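Local coordinates for protein chloroplastic group IIB intron splicing facilitator CRS2, chloroplastic (Zea mays, PDB 1RYB) that is required for splicing of group IIB introns in chloroplasts, working in complexes with CAF1 or CAF2, and lacks peptidyl-tRNA hydrolase activity, at residues 35-40 with 173-178; 40-45 with 103-108; 132-135 with 140-143. All coordinates share one frame; numbering follows the deposited sequence.

Contact 1: 35-40 with 173-178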
ATOM      1  N   HIS A  35      -4.175   3.122  -9.917  1.00 10.27           N
ATOM      2  CA  HIS A  35      -3.021   2.292  -9.540  1.00  9.54           C
ATOM      3  C   HIS A  35      -2.117   2.972  -8.490  1.00  9.98           C
ATOM      4  O   HIS A  35      -1.209   2.328  -7.970  1.00 16.77           O
ATOM      5  CB  HIS A  35      -2.186   2.022 -10.814  1.00 14.48           C
ATOM      6  CG  HIS A  35      -1.572   0.630 -10.982  1.00 11.54           C
ATOM      7  ND1 HIS A  35      -2.094  -0.471 -10.396  1.00 12.26           N
ATOM      8  CD2 HIS A  35      -0.525   0.244 -11.740  1.00 15.45           C
ATOM      9  CE1 HIS A  35      -1.372  -1.507 -10.762  1.00  8.43           C
ATOM     10  NE2 HIS A  35      -0.391  -1.091 -11.557  1.00 15.77           N
ATOM     11  N   ASN A  36      -2.343   4.237  -8.174  1.00  9.08           N
ATOM     12  CA  ASN A  36      -1.582   4.929  -7.130  1.00  8.20           C
ATOM     13  C   ASN A  36      -2.316   5.043  -5.818  1.00 15.61           C
ATOM     14  O   ASN A  36      -1.875   5.730  -4.935  1.00 10.68           O
ATOM     15  CB  ASN A  36      -1.250   6.362  -7.573  1.00 10.61           C
ATOM     16  CG  ASN A  36       0.107   6.395  -8.272  1.00 17.38           C
ATOM     17  OD1 ASN A  36       0.528   5.455  -8.952  1.00 11.96           O
ATOM     18  ND2 ASN A  36       0.881   7.423  -8.012  1.00 17.27           N
ATOM     19  N   VAL A  37      -3.505   4.419  -5.657  1.00  9.21           N
ATOM     20  CA  VAL A  37      -4.223   4.617  -4.434  1.00  8.44           C
ATOM     21  C   VAL A  37      -3.441   4.159  -3.213  1.00 11.65           C
ATOM     22  O   VAL A  37      -3.694   4.648  -2.144  1.00 10.64           O
ATOM     23  CB  VAL A  37      -5.645   4.000  -4.533  1.00 10.92           C
ATOM     24  CG1 VAL A  37      -5.639   2.466  -4.564  1.00 13.86           C
ATOM     25  CG2 VAL A  37      -6.649   4.541  -3.496  1.00 11.09           C
ATOM     26  N   GLY A  38      -2.564   3.175  -3.356  1.00  6.68           N
ATOM     27  CA  GLY A  38      -1.736   2.824  -2.209  1.00  9.13           C
ATOM     28  C   GLY A  38      -0.892   3.983  -1.724  1.00  8.44           C
ATOM     29  O   GLY A  38      -0.621   4.152  -0.523  1.00 10.01           O
ATOM     30  N   PHE A  39      -0.418   4.760  -2.649  1.00  9.74           N
ATOM     31  CA  PHE A  39       0.327   5.988  -2.303  1.00  9.89           C
ATOM     32  C   PHE A  39      -0.586   6.946  -1.479  1.00 16.56           C
ATOM     33  O   PHE A  39      -0.203   7.541  -0.459  1.00 11.26           O
ATOM     34  CB  PHE A  39       0.717   6.742  -3.597  1.00  7.14           C
ATOM     35  CG  PHE A  39       2.069   6.338  -4.221  1.00  9.22           C
ATOM     36  CD1 PHE A  39       2.754   5.183  -3.835  1.00 10.11           C
ATOM     37  CD2 PHE A  39       2.654   7.181  -5.170  1.00  9.18           C
ATOM     38  CE1 PHE A  39       3.988   4.895  -4.429  1.00 12.56           C
ATOM     39  CE2 PHE A  39       3.887   6.917  -5.772  1.00 13.60           C
ATOM     40  CZ  PHE A  39       4.544   5.746  -5.402  1.00 13.42           C
ATOM     41  N   GLU A  40      -1.859   7.094  -1.924  1.00 13.84           N
ATOM     42  CA  GLU A  40      -2.773   7.962  -1.183  1.00 11.15           C
ATOM     43  C   GLU A  40      -2.933   7.512   0.235  1.00  7.99           C
ATOM     44  O   GLU A  40      -3.025   8.299   1.166  1.00 11.58           O
ATOM     45  CB  GLU A  40      -4.174   7.983  -1.871  1.00  9.78           C
ATOM     46  CG  GLU A  40      -4.131   8.663  -3.302  1.00 10.74           C
ATOM     47  CD  GLU A  40      -5.544   8.892  -3.808  1.00 17.85           C
ATOM     48  OE1 GLU A  40      -5.933   8.542  -4.886  1.00 18.91           O
ATOM     49  OE2 GLU A  40      -6.357   9.310  -2.896  1.00 18.58           O
ATOM     50  N   VAL A 173     -15.420   9.847  -3.845  1.00 18.74           N
ATOM     51  CA  VAL A 173     -16.052  10.017  -2.561  1.00 13.47           C
ATOM     52  C   VAL A 173     -15.907   8.728  -1.766  1.00 20.91           C
ATOM     53  O   VAL A 173     -15.680   8.705  -0.536  1.00 18.81           O
ATOM     54  CB  VAL A 173     -17.551  10.333  -2.808  1.00 19.87           C
ATOM     55  CG1 VAL A 173     -18.371  10.169  -1.535  1.00 22.05           C
ATOM     56  CG2 VAL A 173     -17.725  11.779  -3.310  1.00 39.14           C
ATOM     57  N   GLN A 174     -15.990   7.623  -2.466  1.00 16.85           N
ATOM     58  CA  GLN A 174     -15.856   6.372  -1.747  1.00 14.50           C
ATOM     59  C   GLN A 174     -14.401   6.127  -1.393  1.00 15.72           C
ATOM     60  O   GLN A 174     -14.080   5.561  -0.341  1.00 16.58           O
ATOM     61  CB  GLN A 174     -16.320   5.243  -2.596  1.00 10.08           C
ATOM     62  CG  GLN A 174     -17.831   5.265  -2.900  1.00 17.47           C
ATOM     63  CD  GLN A 174     -18.224   4.314  -3.998  1.00 23.81           C
ATOM     64  OE1 GLN A 174     -17.445   3.995  -4.946  1.00 20.46           O
ATOM     65  NE2 GLN A 174     -19.488   4.021  -4.005  1.00 31.65           N
ATOM     66  N   ILE A 175     -13.515   6.498  -2.271  1.00 12.53           N
ATOM     67  CA  ILE A 175     -12.080   6.254  -1.932  1.00 16.00           C
ATOM     68  C   ILE A 175     -11.709   7.092  -0.706  1.00 15.84           C
ATOM     69  O   ILE A 175     -11.041   6.664   0.214  1.00 15.41           O
ATOM     70  CB  ILE A 175     -11.139   6.611  -3.098  1.00 10.92           C
ATOM     71  CG1 ILE A 175     -11.320   5.666  -4.306  1.00 11.90           C
ATOM     72  CG2 ILE A 175      -9.724   6.653  -2.592  1.00  8.03           C
ATOM     73  CD1 ILE A 175     -11.163   4.163  -4.001  1.00 12.62           C
ATOM     74  N   ASP A 176     -12.189   8.333  -0.650  1.00 20.85           N
ATOM     75  CA  ASP A 176     -11.919   9.208   0.527  1.00 12.60           C
ATOM     76  C   ASP A 176     -12.408   8.583   1.811  1.00 10.86           C
ATOM     77  O   ASP A 176     -11.725   8.643   2.840  1.00 16.07           O
ATOM     78  CB  ASP A 176     -12.556  10.609   0.356  1.00 14.83           C
ATOM     79  CG  ASP A 176     -11.801  11.394  -0.704  1.00 32.88           C
ATOM     80  OD1 ASP A 176     -10.714  11.012  -1.131  1.00 22.64           O
ATOM     81  OD2 ASP A 176     -12.374  12.559  -1.050  1.00 18.38           O
ATOM     82  N   THR A 177     -13.573   7.942   1.740  1.00 13.84           N
ATOM     83  CA  THR A 177     -14.080   7.322   2.898  1.00 10.31           C
ATOM     84  C   THR A 177     -13.199   6.168   3.267  1.00 14.06           C
ATOM     85  O   THR A 177     -12.982   5.828   4.445  1.00 17.06           O
ATOM     86  CB  THR A 177     -15.486   6.825   2.604  1.00 15.19           C
ATOM     87  OG1 THR A 177     -16.315   7.991   2.559  1.00 25.27           O
ATOM     88  CG2 THR A 177     -15.956   5.977   3.709  1.00 20.26           C
ATOM     89  N   ALA A 178     -12.753   5.491   2.262  1.00 14.03           N
ATOM     90  CA  ALA A 178     -11.892   4.331   2.550  1.00 16.89           C
ATOM     91  C   ALA A 178     -10.558   4.774   3.176  1.00 12.62           C
ATOM     92  O   ALA A 178      -9.968   4.056   3.978  1.00 14.95           O
ATOM     93  CB  ALA A 178     -11.545   3.571   1.292  1.00 11.33           C
TER
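Val37 and Ile175 mark the nearest backbone approach between the first turn of helix 37-48 and a turn of helix 169-192, with 8.4 Å from Val37 CA to Ile175 CA, and the CA atoms of Glu40 and Asp176 lie somewhat farther apart, so that side chains have to span the gap. A single apolar touch does most of this: Val37 CG2 lies 3.8 Å from Ile175 CG2. The first torsion of Val37 (chi1 70°) sets its CG2 anti to the backbone N, on the side facing Ile175, and the isoleucine CG2 is likewise the branch anti to its own N. The two side chains slant across one another, and Ile175 also packs on Phe167 and Asn113 in neighbouring loops.

One turn further along the first helix, Glu40 also directs its side chain at helix 169-192. Its OE2 comes within 4.3 Å of Ile175 CG2, a loose brush with a methyl; the carboxylate's polar partner is Arg172. Glu40 OE2 and Asp176 OD1, both acidic and 5.0 Å apart, each form a salt bridge to NH1 of that arginine, which probably offsets their mutual repulsion. The polar link thus flanks the apolar one and bridges the same pair of helices.

Just ahead of Val37, a short 3-10 segment holds His35, whose ND1 is hydrogen-bonded to Asp107 OD2, while Asn36 OD1 accepts a bond from Asn25 N. Val37 and Ile175 thus join two helices close to a His-Asp pair that, by similarity, corresponds to the proton acceptor and its supporting aspartate in the peptidyl-tRNA hydrolase active site, retained here in a protein without that enzymatic activity.

Contact 2: 40-45 with 103-108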
ATOM      1  N   GLU A  40      -1.859   7.094  -1.924  1.00 13.84           N
ATOM      2  CA  GLU A  40      -2.773   7.962  -1.183  1.00 11.15           C
ATOM      3  C   GLU A  40      -2.933   7.512   0.235  1.00  7.99           C
ATOM      4  O   GLU A  40      -3.025   8.299   1.166  1.00 11.58           O
ATOM      5  CB  GLU A  40      -4.174   7.983  -1.871  1.00  9.78           C
ATOM      6  CG  GLU A  40      -4.131   8.663  -3.302  1.00 10.74           C
ATOM      7  CD  GLU A  40      -5.544   8.892  -3.808  1.00 17.85           C
ATOM      8  OE1 GLU A  40      -5.933   8.542  -4.886  1.00 18.91           O
ATOM      9  OE2 GLU A  40      -6.357   9.310  -2.896  1.00 18.58           O
ATOM     10  N   MET A  41      -3.087   6.189   0.432  1.00  8.97           N
ATOM     11  CA  MET A  41      -3.290   5.656   1.797  1.00  9.88           C
ATOM     12  C   MET A  41      -2.089   5.930   2.676  1.00  7.94           C
ATOM     13  O   MET A  41      -2.233   6.349   3.816  1.00 11.43           O
ATOM     14  CB  MET A  41      -3.585   4.131   1.794  1.00 10.12           C
ATOM     15  CG  MET A  41      -3.939   3.561   3.166  1.00  9.21           C
ATOM     16  SD  MET A  41      -5.537   4.151   3.760  1.00 12.01           S
ATOM     17  CE  MET A  41      -6.675   3.140   2.757  1.00 18.99           C
ATOM     18  N   VAL A  42      -0.900   5.593   2.178  1.00  8.05           N
ATOM     19  CA  VAL A  42       0.280   5.886   2.963  1.00 12.31           C
ATOM     20  C   VAL A  42       0.455   7.419   3.211  1.00  9.88           C
ATOM     21  O   VAL A  42       0.902   7.832   4.275  1.00 10.41           O
ATOM     22  CB  VAL A  42       1.577   5.160   2.521  1.00 16.95           C
ATOM     23  CG1 VAL A  42       1.338   3.662   2.539  1.00 14.70           C
ATOM     24  CG2 VAL A  42       2.073   5.611   1.179  1.00 10.89           C
ATOM     25  N   ASP A  43       0.099   8.236   2.266  1.00  9.38           N
ATOM     26  CA  ASP A  43       0.184   9.666   2.514  1.00 14.92           C
ATOM     27  C   ASP A  43      -0.690  10.048   3.644  1.00 14.71           C
ATOM     28  O   ASP A  43      -0.356  10.884   4.432  1.00 13.12           O
ATOM     29  CB  ASP A  43      -0.245  10.515   1.298  1.00 15.54           C
ATOM     30  CG  ASP A  43       0.846  10.551   0.223  1.00 18.14           C
ATOM     31  OD1 ASP A  43       2.023  10.398   0.448  1.00 13.27           O
ATOM     32  OD2 ASP A  43       0.372  10.812  -0.978  1.00 23.32           O
ATOM     33  N   ARG A  44      -1.829   9.436   3.697  1.00 13.95           N
ATOM     34  CA  ARG A  44      -2.799   9.731   4.732  1.00 11.90           C
ATOM     35  C   ARG A  44      -2.334   9.196   6.054  1.00 13.27           C
ATOM     36  O   ARG A  44      -2.469   9.837   7.087  1.00 15.79           O
ATOM     37  CB  ARG A  44      -4.179   9.208   4.317  1.00 18.28           C
ATOM     38  CG  ARG A  44      -5.223   9.399   5.391  1.00 33.86           C
ATOM     39  CD  ARG A  44      -5.578  10.874   5.695  1.00 31.24           C
ATOM     40  NE  ARG A  44      -6.570  10.906   6.797  1.00 32.77           N
ATOM     41  CZ  ARG A  44      -6.310  10.955   8.120  1.00 23.08           C
ATOM     42  NH1 ARG A  44      -5.087  11.089   8.642  1.00 26.90           N
ATOM     43  NH2 ARG A  44      -7.336  10.900   8.955  1.00 28.51           N
ATOM     44  N   ILE A  45      -1.731   8.011   6.062  1.00 10.56           N
ATOM     45  CA  ILE A  45      -1.207   7.482   7.330  1.00  9.61           C
ATOM     46  C   ILE A  45      -0.078   8.382   7.830  1.00 13.73           C
ATOM     47  O   ILE A  45      -0.009   8.763   9.031  1.00 11.61           O
ATOM     48  CB  ILE A  45      -0.725   6.039   7.160  1.00 14.51           C
ATOM     49  CG1 ILE A  45      -1.979   5.163   6.923  1.00  9.35           C
ATOM     50  CG2 ILE A  45       0.105   5.537   8.367  1.00 12.74           C
ATOM     51  CD1 ILE A  45      -1.602   3.815   6.320  1.00  9.36           C
ATOM     52  N   LEU A 103       4.009  -4.302   5.652  1.00  9.95           N
ATOM     53  CA  LEU A 103       2.623  -4.129   5.249  1.00  7.60           C
ATOM     54  C   LEU A 103       2.571  -3.525   3.879  1.00 11.82           C
ATOM     55  O   LEU A 103       3.026  -2.392   3.680  1.00 12.32           O
ATOM     56  CB  LEU A 103       1.877  -3.246   6.272  1.00  8.04           C
ATOM     57  CG  LEU A 103       0.464  -2.796   5.934  1.00  8.86           C
ATOM     58  CD1 LEU A 103      -0.469  -4.021   5.834  1.00 15.50           C
ATOM     59  CD2 LEU A 103      -0.011  -1.961   7.133  1.00  8.75           C
ATOM     60  N   LEU A 104       1.896  -4.264   2.950  1.00  9.32           N
ATOM     61  CA  LEU A 104       1.709  -3.724   1.609  1.00 10.60           C
ATOM     62  C   LEU A 104       0.316  -3.186   1.443  1.00 10.18           C
ATOM     63  O   LEU A 104      -0.650  -3.855   1.762  1.00 11.39           O
ATOM     64  CB  LEU A 104       1.955  -4.749   0.442  1.00 15.11           C
ATOM     65  CG  LEU A 104       3.370  -4.766  -0.060  1.00  9.05           C
ATOM     66  CD1 LEU A 104       3.673  -3.562  -0.925  1.00 10.85           C
ATOM     67  CD2 LEU A 104       4.378  -4.921   1.102  1.00 10.83           C
ATOM     68  N   ILE A 105       0.212  -1.984   0.853  1.00  8.75           N
ATOM     69  CA  ILE A 105      -1.067  -1.312   0.591  1.00  9.30           C
ATOM     70  C   ILE A 105      -1.199  -1.058  -0.914  1.00  8.74           C
ATOM     71  O   ILE A 105      -0.325  -0.401  -1.488  1.00  8.33           O
ATOM     72  CB  ILE A 105      -1.171  -0.010   1.439  1.00  9.36           C
ATOM     73  CG1 ILE A 105      -0.863  -0.351   2.897  1.00  5.09           C
ATOM     74  CG2 ILE A 105      -2.601   0.596   1.293  1.00 11.54           C
ATOM     75  CD1 ILE A 105      -1.232   0.835   3.818  1.00 12.51           C
ATOM     76  N   TYR A 106      -2.301  -1.497  -1.544  1.00  9.18           N
ATOM     77  CA  TYR A 106      -2.349  -1.372  -3.027  1.00  5.42           C
ATOM     78  C   TYR A 106      -3.766  -1.495  -3.560  1.00  7.25           C
ATOM     79  O   TYR A 106      -4.672  -1.804  -2.808  1.00  9.69           O
ATOM     80  CB  TYR A 106      -1.462  -2.524  -3.635  1.00  8.46           C
ATOM     81  CG  TYR A 106      -2.098  -3.905  -3.303  1.00 14.09           C
ATOM     82  CD1 TYR A 106      -3.004  -4.505  -4.178  1.00 13.64           C
ATOM     83  CD2 TYR A 106      -1.937  -4.533  -2.072  1.00 20.14           C
ATOM     84  CE1 TYR A 106      -3.583  -5.734  -3.876  1.00 17.72           C
ATOM     85  CE2 TYR A 106      -2.649  -5.679  -1.674  1.00 18.54           C
ATOM     86  CZ  TYR A 106      -3.430  -6.325  -2.627  1.00 21.09           C
ATOM     87  OH  TYR A 106      -4.143  -7.490  -2.321  1.00 31.85           O
ATOM     88  N   ASP A 107      -3.939  -1.157  -4.829  1.00  9.32           N
ATOM     89  CA  ASP A 107      -5.286  -1.205  -5.516  1.00 11.49           C
ATOM     90  C   ASP A 107      -5.662  -2.627  -5.839  1.00 14.13           C
ATOM     91  O   ASP A 107      -4.841  -3.399  -6.331  1.00 12.40           O
ATOM     92  CB  ASP A 107      -5.251  -0.410  -6.830  1.00 10.65           C
ATOM     93  CG  ASP A 107      -4.024  -0.750  -7.618  1.00 13.25           C
ATOM     94  OD1 ASP A 107      -2.868  -0.768  -7.167  1.00 14.30           O
ATOM     95  OD2 ASP A 107      -4.297  -1.088  -8.818  1.00 11.15           O
ATOM     96  N   ASP A 108      -6.891  -2.991  -5.617  1.00 11.04           N
ATOM     97  CA  ASP A 108      -7.258  -4.391  -5.915  1.00 11.13           C
ATOM     98  C   ASP A 108      -8.518  -4.421  -6.772  1.00 10.15           C
ATOM     99  O   ASP A 108      -9.581  -3.927  -6.383  1.00 16.36           O
ATOM    100  CB  ASP A 108      -7.404  -5.168  -4.637  1.00 11.80           C
ATOM    101  CG  ASP A 108      -7.764  -6.599  -4.810  1.00 25.65           C
ATOM    102  OD1 ASP A 108      -8.255  -7.039  -5.828  1.00 18.52           O
ATOM    103  OD2 ASP A 108      -7.620  -7.272  -3.696  1.00 27.06           O
TER
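Ile105 meets three of the residues 40-45 of helix 37-48 at once, and all four side chains are buried. Its CG2 methyl, anti to the backbone N, rests 3.7 Å from Met41 CB and nearly as close to Met41 CG, the two chains crossing at about a right angle. The other branch runs along the helix: Ile105 CD1 meets Ile45 CD1 tip to tip at 3.9 Å, and at 4.0 Å it passes Val42 CG1, the valine and isoleucine chains sliding by each other in opposite senses. Met41 itself bends at both later torsions (chi2 69°, chi3 76°), which leaves CB and CG, not the thioether end, as the part touching Ile105; the residue also packs on Ile148 and Leu179.

Here a helix is laid over a central strand of the mixed sheet in an alpha/beta fold; the axes of these short segments approach to 8.9 Å, with N-to-C directions 135° from one another. Alternation along strand 103-108 gives the sheet two different faces: Ile105 points to helix 37-48, whereas Leu104 and Tyr106 point away from it and pack on helix 128-136.

The outer side of residues 40-45 is quite different, being partly exposed and polar. Asp43 forms a salt bridge with Lys76. Arg44 pairs through NE with Glu180 of helix 169-192 and through NH1 with Glu48, one turn on in its own helix.

Contact 3: 132-135 with 140-143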
ATOM      1  N   ASN A 132       6.099  -8.287  -7.922  1.00 17.66           N
ATOM      2  CA  ASN A 132       7.503  -7.974  -7.763  1.00 12.14           C
ATOM      3  C   ASN A 132       7.945  -7.932  -6.300  1.00 13.88           C
ATOM      4  O   ASN A 132       9.088  -8.275  -5.990  1.00 18.34           O
ATOM      5  CB  ASN A 132       7.847  -6.617  -8.439  1.00 12.95           C
ATOM      6  CG  ASN A 132       9.330  -6.380  -8.564  1.00 14.63           C
ATOM      7  OD1 ASN A 132       9.906  -5.519  -7.884  1.00 15.62           O
ATOM      8  ND2 ASN A 132      10.000  -7.213  -9.381  1.00 17.08           N
ATOM      9  N   VAL A 133       7.053  -7.495  -5.368  1.00 11.54           N
ATOM     10  CA  VAL A 133       7.447  -7.479  -3.923  1.00  8.94           C
ATOM     11  C   VAL A 133       7.686  -8.884  -3.444  1.00 13.04           C
ATOM     12  O   VAL A 133       8.620  -9.173  -2.771  1.00 16.47           O
ATOM     13  CB  VAL A 133       6.393  -6.800  -3.025  1.00 12.57           C
ATOM     14  CG1 VAL A 133       6.706  -6.985  -1.537  1.00 17.62           C
ATOM     15  CG2 VAL A 133       6.213  -5.303  -3.403  1.00 12.69           C
ATOM     16  N   ILE A 134       6.792  -9.765  -3.784  1.00 14.02           N
ATOM     17  CA  ILE A 134       6.923 -11.143  -3.339  1.00 19.27           C
ATOM     18  C   ILE A 134       8.254 -11.758  -3.829  1.00 16.41           C
ATOM     19  O   ILE A 134       8.998 -12.472  -3.125  1.00 19.77           O
ATOM     20  CB  ILE A 134       5.666 -12.019  -3.734  1.00 19.44           C
ATOM     21  CG1 ILE A 134       4.415 -11.662  -2.902  1.00 13.77           C
ATOM     22  CG2 ILE A 134       6.014 -13.537  -3.613  1.00 16.90           C
ATOM     23  CD1 ILE A 134       3.053 -12.013  -3.582  1.00 18.06           C
ATOM     24  N   GLU A 135       8.511 -11.559  -5.084  1.00 13.21           N
ATOM     25  CA  GLU A 135       9.709 -12.067  -5.594  1.00 16.16           C
ATOM     26  C   GLU A 135      10.931 -11.507  -4.804  1.00 26.46           C
ATOM     27  O   GLU A 135      11.825 -12.242  -4.462  1.00 23.69           O
ATOM     28  CB  GLU A 135       9.775 -11.741  -7.109  1.00 32.24           C
ATOM     29  CG  GLU A 135      11.202 -11.530  -7.639  1.00 78.50           C
ATOM     30  CD  GLU A 135      11.246 -11.312  -9.115  1.00 73.46           C
ATOM     31  OE1 GLU A 135      12.303 -11.116  -9.704  1.00 74.07           O
ATOM     32  OE2 GLU A 135      10.034 -11.404  -9.688  1.00 43.59           O
ATOM     33  N   ARG A 140       8.563 -15.265  -0.470  1.00 25.48           N
ATOM     34  CA  ARG A 140       7.674 -15.313   0.662  1.00 20.52           C
ATOM     35  C   ARG A 140       6.387 -14.488   0.514  1.00 24.92           C
ATOM     36  O   ARG A 140       6.380 -13.363   0.075  1.00 23.25           O
ATOM     37  CB  ARG A 140       8.405 -14.914   1.913  1.00 18.46           C
ATOM     38  CG  ARG A 140       9.656 -15.747   2.084  1.00 26.20           C
ATOM     39  CD  ARG A 140      10.410 -15.485   3.376  1.00100.00           C
ATOM     40  NE  ARG A 140      11.180 -14.235   3.370  1.00100.00           N
ATOM     41  CZ  ARG A 140      11.835 -13.760   4.443  1.00100.00           C
ATOM     42  NH1 ARG A 140      12.526 -12.598   4.381  1.00100.00           N
ATOM     43  NH2 ARG A 140      11.806 -14.483   5.598  1.00 57.28           N
ATOM     44  N   ARG A 141       5.312 -15.031   0.978  1.00 22.26           N
ATOM     45  CA  ARG A 141       4.016 -14.408   0.852  1.00 23.34           C
ATOM     46  C   ARG A 141       3.355 -14.083   2.162  1.00 23.88           C
ATOM     47  O   ARG A 141       2.323 -13.468   2.171  1.00 19.85           O
ATOM     48  CB  ARG A 141       3.066 -15.322   0.115  1.00 18.35           C
ATOM     49  CG  ARG A 141       3.560 -15.472  -1.315  1.00 24.41           C
ATOM     50  CD  ARG A 141       2.579 -16.225  -2.239  1.00 38.52           C
ATOM     51  NE  ARG A 141       2.250 -17.588  -1.814  1.00 80.75           N
ATOM     52  CZ  ARG A 141       2.994 -18.684  -2.052  1.00100.00           C
ATOM     53  NH1 ARG A 141       4.139 -18.632  -2.726  1.00100.00           N
ATOM     54  NH2 ARG A 141       2.565 -19.854  -1.594  1.00100.00           N
ATOM     55  N   GLU A 142       3.944 -14.486   3.253  1.00 17.51           N
ATOM     56  CA  GLU A 142       3.314 -14.295   4.519  1.00 25.06           C
ATOM     57  C   GLU A 142       3.501 -12.919   5.137  1.00 24.13           C
ATOM     58  O   GLU A 142       3.897 -12.784   6.326  1.00 23.48           O
ATOM     59  CB  GLU A 142       3.636 -15.427   5.541  1.00 23.14           C
ATOM     60  CG  GLU A 142       3.411 -16.881   5.007  1.00 47.78           C
ATOM     61  CD  GLU A 142       4.263 -17.295   3.803  1.00100.00           C
ATOM     62  OE1 GLU A 142       3.830 -18.018   2.912  1.00100.00           O
ATOM     63  OE2 GLU A 142       5.529 -16.869   3.836  1.00 30.73           O
ATOM     64  N   PHE A 143       3.231 -11.932   4.336  1.00 16.26           N
ATOM     65  CA  PHE A 143       3.270 -10.582   4.830  1.00 19.25           C
ATOM     66  C   PHE A 143       1.851 -10.001   4.758  1.00 16.41           C
ATOM     67  O   PHE A 143       1.086 -10.336   3.889  1.00 13.04           O
ATOM     68  CB  PHE A 143       4.337  -9.698   4.119  1.00 13.88           C
ATOM     69  CG  PHE A 143       4.169  -9.614   2.634  1.00 17.34           C
ATOM     70  CD1 PHE A 143       3.366  -8.630   2.054  1.00 14.37           C
ATOM     71  CD2 PHE A 143       4.789 -10.553   1.808  1.00 18.35           C
ATOM     72  CE1 PHE A 143       3.189  -8.549   0.673  1.00 15.07           C
ATOM     73  CE2 PHE A 143       4.610 -10.499   0.425  1.00 15.77           C
ATOM     74  CZ  PHE A 143       3.802  -9.503  -0.136  1.00 21.15           C
TER
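A short loop joins helix 128-136 to strand 145-149 in the alpha/beta fold, and Phe143 from it packs on Ile134 and Val133. Ile134 CG1 approaches the ring at its edge, close to the ring plane, 3.5 Å from Phe143 CE2 and 3.6 Å from Phe143 CZ. The isoleucine and phenylalanine side chains cross at about a right angle. Val133 CG1 adds a looser, oblique touch, 4.1 Å from Phe143 CZ. With chi1 at 57°, Phe143 CG stands between its own backbone N and carbonyl carbon, and from this position the ring is directed at the helix.

The second branch of Ile134 serves the earlier part of the loop. Its CG2 lies 3.9 Å from Arg141 CG, so the arginine contributes aliphatic chain here, not charge. The same methyl is 3.7 Å from Arg140 O, a carbonyl oxygen buried by the contact that has no hydrogen-bonding partner in the model. This oxygen also sits at the edge of the Phe143 ring, in its plane, with Arg140 O 3.4 Å from Phe143 CE2.

Glu142 is the centre of an inverse gamma turn, in which Phe143 N makes a weak bond to Arg141 O. Arg145, at the start of the next strand, fastens the turn further by bonding to Arg141 O and Phe143 O and by a cation-pi contact with the Phe143 ring. An aromatic ring set edge-on against the preceding helix thus accompanies the reversal that leads from helix to strand in this alpha/beta fold.

In the fold
Contacts 1 and 2 adjoin, their centres 8 Å apart: both draw on helix 37-48 and share Glu40, and Val37 CG1 of one packs 3.7 Å from Asp107 CB of the other, beside the site inferred from related hydrolases. Contact 3 opens after contact 2 has closed, and the long span bridged by contact 1 encloses both. The centre of contact 3 is 16 Å from that of contact 2 and 23 Å from that of contact 1, which lies on the opposite side of the chain's centre. Strand 102-108 connects contact 2 to contact 3, with Leu104 CD2 3.8 Å from Phe143 CE1. Helices packed on both faces of one sheet thereby join into a single domain.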